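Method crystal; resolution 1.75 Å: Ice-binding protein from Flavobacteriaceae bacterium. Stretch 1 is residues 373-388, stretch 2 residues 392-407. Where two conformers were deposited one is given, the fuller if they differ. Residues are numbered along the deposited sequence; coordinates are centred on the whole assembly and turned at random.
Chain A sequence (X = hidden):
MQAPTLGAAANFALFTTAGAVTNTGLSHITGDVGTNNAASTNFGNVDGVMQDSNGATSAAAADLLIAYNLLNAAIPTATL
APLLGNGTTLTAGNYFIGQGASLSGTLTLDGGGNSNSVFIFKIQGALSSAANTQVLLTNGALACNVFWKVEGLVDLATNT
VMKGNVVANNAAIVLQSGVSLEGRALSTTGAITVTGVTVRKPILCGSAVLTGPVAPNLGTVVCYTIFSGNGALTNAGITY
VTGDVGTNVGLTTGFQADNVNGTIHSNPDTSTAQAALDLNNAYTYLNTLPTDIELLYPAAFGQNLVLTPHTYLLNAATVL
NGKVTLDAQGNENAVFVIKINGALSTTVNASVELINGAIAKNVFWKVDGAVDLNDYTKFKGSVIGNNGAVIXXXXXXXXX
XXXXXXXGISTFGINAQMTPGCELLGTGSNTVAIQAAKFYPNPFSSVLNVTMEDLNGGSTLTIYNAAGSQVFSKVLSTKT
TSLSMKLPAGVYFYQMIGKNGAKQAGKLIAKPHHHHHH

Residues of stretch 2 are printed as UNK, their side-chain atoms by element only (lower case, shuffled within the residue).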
ATOM      1  N   LEU A 373      -7.991  19.163  -7.263  1.00 14.53           N
ATOM      2  CA  LEU A 373      -7.068  19.049  -6.106  1.00 14.47           C
ATOM      3  C   LEU A 373      -7.428  20.168  -5.156  1.00 14.14           C
ATOM      4  O   LEU A 373      -7.346  21.341  -5.541  1.00 14.66           O
ATOM      5  CB  LEU A 373      -5.584  19.136  -6.546  1.00 14.86           C
ATOM      6  CG  LEU A 373      -5.219  18.016  -7.552  1.00 14.91           C
ATOM      7  CD1 LEU A 373      -3.734  18.162  -7.825  1.00 14.82           C
ATOM      8  CD2 LEU A 373      -5.524  16.610  -6.987  1.00 15.72           C
ATOM      9  N   ASN A 374      -7.959  19.819  -3.982  1.00 14.31           N
ATOM     10  CA  ASN A 374      -8.507  20.841  -3.049  1.00 14.06           C
ATOM     11  C   ASN A 374      -7.384  21.622  -2.330  1.00 13.77           C
ATOM     12  O   ASN A 374      -6.215  21.212  -2.388  1.00 13.07           O
ATOM     13  CB  ASN A 374      -9.424  20.121  -2.044  1.00 14.62           C
ATOM     14  CG  ASN A 374     -10.601  20.964  -1.618  1.00 15.27           C
ATOM     15  OD1 ASN A 374     -10.565  22.193  -1.697  1.00 15.99           O
ATOM     16  ND2 ASN A 374     -11.655  20.302  -1.109  1.00 16.41           N
ATOM     17  N   ASP A 375      -7.731  22.751  -1.675  1.00 13.81           N
ATOM     18  CA  ASP A 375      -6.736  23.701  -1.128  1.00 14.13           C
ATOM     19  C   ASP A 375      -5.657  22.986  -0.305  1.00 14.06           C
ATOM     20  O   ASP A 375      -5.964  22.148   0.557  1.00 14.19           O
ATOM     21  CB  ASP A 375      -7.366  24.729  -0.182  1.00 14.99           C
ATOM     22  CG  ASP A 375      -8.560  25.496  -0.777  1.00 16.22           C
ATOM     23  OD1 ASP A 375      -9.110  25.142  -1.839  1.00 16.04           O
ATOM     24  OD2 ASP A 375      -8.956  26.484  -0.104  1.00 18.18           O
ATOM     25  N   TYR A 376      -4.411  23.364  -0.529  1.00 13.80           N
ATOM     26  CA  TYR A 376      -3.276  22.901   0.298  1.00 14.12           C
ATOM     27  C   TYR A 376      -3.049  21.393   0.224  1.00 14.64           C
ATOM     28  O   TYR A 376      -2.405  20.801   1.091  1.00 16.50           O
ATOM     29  CB  TYR A 376      -3.334  23.484   1.756  1.00 14.38           C
ATOM     30  CG  TYR A 376      -3.129  24.961   1.699  1.00 14.24           C
ATOM     31  CD1 TYR A 376      -1.852  25.473   1.519  1.00 15.30           C
ATOM     32  CD2 TYR A 376      -4.224  25.838   1.665  1.00 14.52           C
ATOM     33  CE1 TYR A 376      -1.642  26.834   1.397  1.00 15.79           C
ATOM     34  CE2 TYR A 376      -4.025  27.229   1.532  1.00 14.91           C
ATOM     35  CZ  TYR A 376      -2.740  27.696   1.368  1.00 15.09           C
ATOM     36  OH  TYR A 376      -2.518  29.059   1.220  1.00 16.71           O
ATOM     37  N   THR A 377      -3.498  20.790  -0.858  1.00 14.45           N
ATOM     38  CA  THR A 377      -3.141  19.378  -1.135  1.00 14.62           C
ATOM     39  C   THR A 377      -1.677  19.269  -1.590  1.00 15.33           C
ATOM     40  O   THR A 377      -1.188  20.147  -2.293  1.00 14.97           O
ATOM     41  CB  THR A 377      -4.104  18.806  -2.164  1.00 14.75           C
ATOM     42  OG1 THR A 377      -5.398  18.704  -1.515  1.00 14.92           O
ATOM     43  CG2 THR A 377      -3.632  17.442  -2.680  1.00 15.17           C
ATOM     44  N   LYS A 378      -0.981  18.243  -1.105  1.00 14.84           N
ATOM     45  CA  LYS A 378       0.408  17.988  -1.489  1.00 15.56           C
ATOM     46  C   LYS A 378       0.350  16.755  -2.371  1.00 15.68           C
ATOM     47  O   LYS A 378       0.256  15.609  -1.866  1.00 16.38           O
ATOM     48  CB  LYS A 378       1.318  17.779  -0.257  1.00 17.15           C
ATOM     49  CG  LYS A 378       1.428  19.054   0.583  1.00 19.71           C
ATOM     50  CD  LYS A 378       2.348  18.888   1.785  1.00 25.53           C
ATOM     51  CE  LYS A 378       2.605  20.273   2.396  1.00 28.22           C
ATOM     52  NZ  LYS A 378       3.381  20.083   3.643  1.00 32.41           N
ATOM     53  N   PHE A 379       0.379  16.978  -3.679  1.00 14.56           N
ATOM     54  CA  PHE A 379       0.168  15.886  -4.629  1.00 15.93           C
ATOM     55  C   PHE A 379       1.498  15.483  -5.257  1.00 16.07           C
ATOM     56  O   PHE A 379       2.390  16.342  -5.440  1.00 15.72           O
ATOM     57  CB  PHE A 379      -0.878  16.259  -5.727  1.00 17.10           C
ATOM     58  CG  PHE A 379      -1.694  15.055  -6.209  1.00 19.06           C
ATOM     59  CD1 PHE A 379      -2.751  14.585  -5.429  1.00 20.45           C
ATOM     60  CD2 PHE A 379      -1.362  14.372  -7.380  1.00 23.07           C
ATOM     61  CE1 PHE A 379      -3.491  13.449  -5.796  1.00 23.38           C
ATOM     62  CE2 PHE A 379      -2.092  13.234  -7.756  1.00 21.52           C
ATOM     63  CZ  PHE A 379      -3.143  12.780  -6.971  1.00 21.98           C
ATOM     64  N   LYS A 380       1.644  14.191  -5.580  1.00 15.19           N
ATOM     65  CA  LYS A 380       2.903  13.682  -6.153  1.00 15.79           C
ATOM     66  C   LYS A 380       2.585  12.724  -7.288  1.00 15.76           C
ATOM     67  O   LYS A 380       1.637  11.937  -7.199  1.00 16.27           O
ATOM     68  CB  LYS A 380       3.774  12.994  -5.082  1.00 16.72           C
ATOM     69  CG  LYS A 380       4.215  14.016  -4.012  1.00 18.02           C
ATOM     70  CD  LYS A 380       5.208  13.486  -2.996  1.00 19.39           C
ATOM     71  CE  LYS A 380       5.490  14.519  -1.885  1.00 19.76           C
ATOM     72  NZ  LYS A 380       4.229  15.002  -1.201  1.00 20.30           N
ATOM     73  N   GLY A 381       3.388  12.808  -8.336  1.00 15.89           N
ATOM     74  CA  GLY A 381       3.271  11.903  -9.486  1.00 16.85           C
ATOM     75  C   GLY A 381       2.719  12.623 -10.704  1.00 17.08           C
ATOM     76  O   GLY A 381       2.459  13.832 -10.642  1.00 17.05           O
ATOM     77  N   SER A 382       2.541  11.878 -11.796  1.00 17.35           N
ATOM     78  CA  SER A 382       2.020  12.464 -13.034  1.00 17.59           C
ATOM     79  C   SER A 382       0.548  12.059 -13.193  1.00 17.68           C
ATOM     80  O   SER A 382       0.236  10.868 -13.311  1.00 16.87           O
ATOM     81  CB  SER A 382       2.840  11.945 -14.222  1.00 18.72           C
ATOM     82  OG  SER A 382       4.155  12.449 -14.154  1.00 19.54           O
ATOM     83  N   VAL A 383      -0.342  13.055 -13.178  1.00 17.80           N
ATOM     84  CA  VAL A 383      -1.771  12.792 -13.279  1.00 18.99           C
ATOM     85  C   VAL A 383      -2.122  13.030 -14.734  1.00 19.85           C
ATOM     86  O   VAL A 383      -1.805  14.083 -15.309  1.00 18.32           O
ATOM     87  CB  VAL A 383      -2.629  13.782 -12.458  1.00 20.30           C
ATOM     88  CG1 VAL A 383      -4.113  13.429 -12.635  1.00 22.84           C
ATOM     89  CG2 VAL A 383      -2.238  13.768 -11.008  1.00 20.87           C
ATOM     90  N   ILE A 384      -2.772  12.039 -15.334  1.00 20.05           N
ATOM     91  CA  ILE A 384      -3.271  12.208 -16.689  1.00 24.02           C
ATOM     92  C   ILE A 384      -4.752  11.972 -16.671  1.00 23.94           C
ATOM     93  O   ILE A 384      -5.207  10.822 -16.590  1.00 23.03           O
ATOM     94  CB  ILE A 384      -2.639  11.229 -17.660  1.00 26.64           C
ATOM     95  CG1 ILE A 384      -1.115  11.280 -17.549  1.00 29.78           C
ATOM     96  CG2 ILE A 384      -3.118  11.562 -19.080  1.00 30.99           C
ATOM     97  CD1 ILE A 384      -0.424  10.469 -18.619  1.00 32.70           C
ATOM     98  N   GLY A 385      -5.481  13.079 -16.739  1.00 23.39           N
ATOM     99  CA  GLY A 385      -6.925  13.081 -16.741  1.00 23.09           C
ATOM    100  C   GLY A 385      -7.420  12.974 -18.169  1.00 23.49           C
ATOM    101  O   GLY A 385      -6.653  13.134 -19.137  1.00 23.05           O
ATOM    102  N   ASN A 386      -8.715  12.689 -18.290  1.00 24.16           N
ATOM    103  CA  ASN A 386      -9.336  12.417 -19.581  1.00 24.51           C
ATOM    104  C   ASN A 386     -10.760  12.936 -19.562  1.00 26.81           C
ATOM    105  O   ASN A 386     -11.554  12.527 -18.697  1.00 26.80           O
ATOM    106  CB  ASN A 386      -9.368  10.905 -19.836  1.00 24.91           C
ATOM    107  CG  ASN A 386      -9.970  10.540 -21.186  1.00 26.04           C
ATOM    108  OD1 ASN A 386     -10.899   9.718 -21.255  1.00 28.17           O
ATOM    109  ND2 ASN A 386      -9.424  11.096 -22.263  1.00 24.87           N
ATOM    110  N   ASN A 387     -11.081  13.809 -20.509  1.00 28.41           N
ATOM    111  CA  ASN A 387     -12.412  14.379 -20.658  1.00 30.21           C
ATOM    112  C   ASN A 387     -13.014  14.894 -19.355  1.00 30.12           C
ATOM    113  O   ASN A 387     -13.975  14.333 -18.832  1.00 29.84           O
ATOM    114  CB  ASN A 387     -13.332  13.367 -21.352  1.00 33.59           C
ATOM    115  CG  ASN A 387     -12.840  13.023 -22.736  1.00 36.21           C
ATOM    116  OD1 ASN A 387     -12.219  13.856 -23.401  1.00 38.62           O
ATOM    117  ND2 ASN A 387     -13.076  11.797 -23.166  1.00 38.35           N
ATOM    118  N   GLY A 388     -12.442  15.969 -18.827  1.00 27.20           N
ATOM    119  CA  GLY A 388     -13.025  16.605 -17.664  1.00 26.18           C
ATOM    120  C   GLY A 388     -12.192  17.796 -17.233  1.00 23.78           C
ATOM    121  O   GLY A 388     -10.976  17.808 -17.423  1.00 23.29           O
ATOM    122  N   UNK A 392      -7.090  23.213  -9.798  1.00 14.10           N
ATOM    123  CA  UNK A 392      -6.026  23.032  -8.814  0.50 13.41           C
ATOM    124  C   UNK A 392      -6.079  24.259  -7.916  1.00 13.80           C
ATOM    125  O   UNK A 392      -5.810  25.395  -8.346  1.00 13.86           O
ATOM    126  c   UNK A 392      -4.630  22.876  -9.433  0.50 12.95           C
ATOM    127  c   UNK A 392      -3.659  22.381  -8.350  0.50 12.83           C
ATOM    128  c   UNK A 392      -4.661  21.916 -10.634  0.50 12.98           C
ATOM    129  c   UNK A 392      -3.331  21.736 -11.327  0.50 12.03           C
ATOM    130  N   UNK A 393      -6.518  24.014  -6.684  1.00 13.86           N
ATOM    131  CA  UNK A 393      -6.900  25.102  -5.758  1.00 14.32           C
ATOM    132  C   UNK A 393      -5.763  25.724  -4.987  1.00 14.20           C
ATOM    133  O   UNK A 393      -4.627  25.247  -5.035  1.00 14.60           O
ATOM    134  n   UNK A 393      -9.749  23.132  -5.765  1.00 15.50           N
ATOM    135  o   UNK A 393     -10.047  25.397  -5.763  1.00 17.72           O
ATOM    136  c   UNK A 393      -7.996  24.550  -4.780  1.00 14.40           C
ATOM    137  c   UNK A 393      -9.362  24.387  -5.463  1.00 16.09           C
ATOM    138  N   UNK A 394      -6.077  26.816  -4.290  1.00 14.27           N
ATOM    139  CA  UNK A 394      -5.078  27.601  -3.581  1.00 14.56           C
ATOM    140  C   UNK A 394      -4.059  26.752  -2.807  1.00 14.39           C
ATOM    141  O   UNK A 394      -4.438  25.929  -1.988  1.00 13.93           O
ATOM    142  o   UNK A 394      -6.719  29.345  -3.276  1.00 17.59           O
ATOM    143  c   UNK A 394      -4.769  29.343  -1.770  1.00 16.14           C
ATOM    144  c   UNK A 394      -5.799  28.479  -2.563  1.00 15.89           C
ATOM    145  N   UNK A 395      -2.771  26.995  -3.046  1.00 14.30           N
ATOM    146  CA  UNK A 395      -1.767  26.489  -2.151  1.00 14.60           C
ATOM    147  C   UNK A 395      -1.348  25.060  -2.469  1.00 13.83           C
ATOM    148  O   UNK A 395      -0.446  24.543  -1.819  1.00 14.43           O
ATOM    149  N   UNK A 396      -1.972  24.434  -3.471  1.00 13.16           N
ATOM    150  CA  UNK A 396      -1.597  23.055  -3.830  1.00 12.79           C
ATOM    151  C   UNK A 396      -0.116  23.026  -4.232  1.00 14.11           C
ATOM    152  O   UNK A 396       0.355  23.965  -4.928  1.00 13.96           O
ATOM    153  c   UNK A 396      -1.884  21.258  -5.589  1.00 12.64           C
ATOM    154  c   UNK A 396      -2.494  22.542  -4.972  1.00 12.68           C
ATOM    155  c   UNK A 396      -3.886  22.218  -4.434  1.00 12.48           C
ATOM    156  N   UNK A 397       0.596  21.969  -3.800  1.00 13.95           N
ATOM    157  CA  UNK A 397       1.990  21.746  -4.223  1.00 15.43           C
ATOM    158  C   UNK A 397       1.951  20.470  -5.035  1.00 15.20           C
ATOM    159  O   UNK A 397       1.345  19.476  -4.601  1.00 15.50           O
ATOM    160  c   UNK A 397       2.940  22.819  -2.128  1.00 20.22           C
ATOM    161  o   UNK A 397       3.778  23.635  -0.064  1.00 27.86           O
ATOM    162  c   UNK A 397       2.884  21.552  -2.986  1.00 16.96           C
ATOM    163  c   UNK A 397       3.687  22.638  -0.812  1.00 24.02           C
ATOM    164  o   UNK A 397       4.175  21.533  -0.546  1.00 25.85           O
ATOM    165  N   UNK A 398       2.560  20.496  -6.221  1.00 15.26           N
ATOM    166  CA  UNK A 398       2.669  19.306  -7.077  1.00 15.47           C
ATOM    167  C   UNK A 398       4.165  19.005  -7.331  1.00 14.63           C
ATOM    168  O   UNK A 398       4.941  19.894  -7.735  1.00 14.83           O
ATOM    169  c   UNK A 398       2.347  18.530  -9.524  1.00 17.08           C
ATOM    170  c   UNK A 398       0.411  19.549  -8.254  1.00 17.26           C
ATOM    171  c   UNK A 398      -0.221  20.628  -9.104  1.00 18.60           C
ATOM    172  c   UNK A 398       1.952  19.560  -8.440  1.00 16.22           C
ATOM    173  N   UNK A 399       4.573  17.774  -7.032  1.00 14.31           N
ATOM    174  CA  UNK A 399       5.879  17.261  -7.455  1.00 15.50           C
ATOM    175  C   UNK A 399       5.508  16.226  -8.502  1.00 15.22           C
ATOM    176  O   UNK A 399       5.105  15.099  -8.177  1.00 15.43           O
ATOM    177  o   UNK A 399       9.726  14.781  -5.499  1.00 30.15           O
ATOM    178  o   UNK A 399       7.983  15.428  -4.266  1.00 28.96           O
ATOM    179  c   UNK A 399       8.003  16.099  -6.568  1.00 21.94           C
ATOM    180  c   UNK A 399       8.606  15.377  -5.366  1.00 27.00           C
ATOM    181  c   UNK A 399       6.626  16.639  -6.279  1.00 18.08           C
ATOM    182  N   UNK A 400       5.598  16.637  -9.760  1.00 14.91           N
ATOM    183  CA  UNK A 400       5.102  15.784 -10.851  1.00 15.78           C
ATOM    184  C   UNK A 400       4.441  16.693 -11.872  1.00 15.32           C
ATOM    185  O   UNK A 400       4.986  17.709 -12.222  1.00 14.64           O
ATOM    186  N   UNK A 401       3.256  16.311 -12.362  1.00 16.15           N
ATOM    187  CA  UNK A 401       2.585  17.106 -13.393  1.00 15.39           C
ATOM    188  C   UNK A 401       1.103  16.841 -13.374  1.00 15.84           C
ATOM    189  O   UNK A 401       0.668  15.800 -12.923  1.00 16.73           O
ATOM    190  c   UNK A 401       6.628  14.993 -15.845  1.00 19.27           C
ATOM    191  c   UNK A 401       3.157  16.895 -14.813  1.00 16.44           C
ATOM    192  n   UNK A 401       7.902  15.387 -15.871  1.00 20.26           N
ATOM    193  n   UNK A 401       6.326  13.815 -15.223  1.00 18.11           N
ATOM    194  n   UNK A 401       5.695  15.741 -16.440  1.00 18.30           N
ATOM    195  c   UNK A 401       3.446  15.473 -15.213  1.00 18.01           C
ATOM    196  c   UNK A 401       4.258  15.395 -16.534  1.00 18.75           C
ATOM    197  N   UNK A 402       0.328  17.803 -13.870  1.00 15.67           N
ATOM    198  CA  UNK A 402      -1.108  17.578 -14.013  1.00 16.63           C
ATOM    199  C   UNK A 402      -1.482  17.860 -15.470  1.00 16.50           C
ATOM    200  O   UNK A 402      -1.237  18.959 -15.974  1.00 16.45           O
ATOM    201  c   UNK A 402      -1.547  18.229 -11.620  1.00 18.72           C
ATOM    202  c   UNK A 402      -1.877  18.529 -13.101  1.00 17.15           C
ATOM    203  c   UNK A 402      -3.361  18.346 -13.361  1.00 19.39           C
ATOM    204  N   UNK A 403      -2.021  16.841 -16.140  1.00 17.56           N
ATOM    205  CA  UNK A 403      -2.214  16.838 -17.572  1.00 18.23           C
ATOM    206  C   UNK A 403      -3.663  16.417 -17.809  1.00 19.89           C
ATOM    207  O   UNK A 403      -4.196  15.659 -17.018  1.00 20.55           O
ATOM    208  c   UNK A 403       0.862  17.094 -18.169  1.00 17.64           C
ATOM    209  c   UNK A 403      -1.277  15.808 -18.259  1.00 19.28           C
ATOM    210  c   UNK A 403       0.921  14.654 -18.306  1.00 20.06           C
ATOM    211  c   UNK A 403       0.172  15.817 -17.711  1.00 18.50           C
ATOM    212  N   UNK A 404      -4.298  16.926 -18.858  1.00 20.13           N
ATOM    213  CA  UNK A 404      -5.597  16.386 -19.261  1.00 22.36           C
ATOM    214  C   UNK A 404      -5.615  16.287 -20.754  1.00 23.77           C
ATOM    215  O   UNK A 404      -5.199  17.229 -21.458  1.00 22.63           O
ATOM    216  o   UNK A 404      -8.002  16.602 -19.308  1.00 28.46           O
ATOM    217  c   UNK A 404      -6.801  17.252 -18.836  1.00 24.73           C
ATOM    218  N   UNK A 405      -6.133  15.170 -21.238  1.00 25.11           N
ATOM    219  CA  UNK A 405      -6.269  14.972 -22.675  1.00 27.37           C
ATOM    220  C   UNK A 405      -7.266  15.949 -23.254  1.00 28.25           C
ATOM    221  O   UNK A 405      -7.187  16.333 -24.447  1.00 29.86           O
ATOM    222  c   UNK A 405      -6.763  13.562 -22.993  1.00 29.85           C
ATOM    223  o   UNK A 405      -8.067  13.390 -22.423  1.00 30.62           O
ATOM    224  c   UNK A 405      -5.802  12.534 -22.476  1.00 29.08           C
ATOM    225  N   UNK A 406      -8.256  16.294 -22.448  1.00 27.75           N
ATOM    226  CA  UNK A 406      -9.336  17.138 -22.899  1.00 30.30           C
ATOM    227  C   UNK A 406     -10.041  17.758 -21.708  1.00 30.79           C
ATOM    228  O   UNK A 406     -10.504  17.076 -20.804  1.00 31.03           O
ATOM    229  c   UNK A 406     -10.331  16.365 -23.755  1.00 33.84           C
ATOM    230  o   UNK A 406     -11.249  17.291 -24.259  1.00 35.73           O
ATOM    231  N   UNK A 407     -10.125  19.073 -21.702  1.00 29.90           N
ATOM    232  CA  UNK A 407     -10.705  19.717 -20.563  1.00 28.39           C
ATOM    233  C   UNK A 407      -9.896  20.927 -20.214  1.00 25.66           C
ATOM    234  O   UNK A 407      -8.656  20.914 -20.258  1.00 25.42           O
TER
HETATM  235  O   HOH W   1       0.217  22.318  -0.325  1.00 24.35           O
HETATM  236  O   HOH W   2      -9.075  15.509 -16.404  1.00 36.99           O

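Position 392 has four side-chain carbons, forked at the first, with one arm two carbons long. The short arm lies 4.2 Å from Leu 373 CB. This is Ile 392.

Position 393 has two carbons, the second carrying one oxygen and one nitrogen. That nitrogen lies 3.0 Å from Leu 373 O and donates to it, which marks an amide: Asn 393. Asn 393 N also donates to Leu 373 O, at 3.0 Å.

Position 394 has one carbon bearing an oxygen and a carbon. The end carbon lies 3.8 Å from Tyr 376 OH. This is Thr 394; Thr 394 O accepts from Tyr 376 N at 3.0 Å.

Position 395 has no side-chain atoms. Its CA sits over the Tyr 376 ring, 3.6 Å from Tyr 376 CE1, and a CB there would clash with that atom. It is Gly 395.

Position 396 has three carbons, one carrying the other two. An end carbon lies 4.1 Å from Leu 373 CB: Val 396.

Position 397 has three carbons, the last with two oxygens, a carboxylate near Lys 378. It is Glu 397. The charges are beyond salt-bridge range, with Lys 378 NZ 4.5 Å from Glu 397 OE1.

Position 398 repeats the four-carbon fork of Ile 392. The inner carbon of its long arm lies 4.3 Å from Phe 379 CB: Ile 398.

Position 399 has another three-carbon chain with two oxygens. One oxygen lies 3.6 Å from Lys 380 CE: Glu 399.

Position 400 has no side chain. A CB would clash with Gly 381 O, so Gly 400 fits.

Position 401 has three carbons, a nitrogen, then a carbon carrying two nitrogens. An end nitrogen donates to Ser 382 OG at 2.8 Å. This guanidinium is Arg 401.

Position 402 has three carbons, forked at the first. An end carbon lies 4.4 Å from Leu 373 CD1: Val 402.

Position 403 has four carbons, forked at the second. An end carbon lies 4.0 Å from Ile 384 CG1: Leu 403.

Position 404 has one carbon and one oxygen. A water links that oxygen to Gly 388 O: Ser 404.

Position 405 has one carbon bearing an oxygen and a carbon. The end carbon lies 4.4 Å from Ile 384 CG2: Thr 405. Thr 405 N donates to Gly 385 O at 3.0 Å.

Position 406 has one carbon and one oxygen. Its CB lies 3.2 Å from Asn 387 OD1: Ser 406.

Position 407 has no side chain. A CB would clash with Gly 388 O: Gly 407.

The contact is a parallel backbone ladder. Its hydrogen bonds alternate in direction from Glu 397 to Thr 405. Some pairs are alike, as Val 383 with Val 402; others are not, as Lys 378 with Glu 397.

Stretch 2 392-407: INTGVEIEGRVLSTSG
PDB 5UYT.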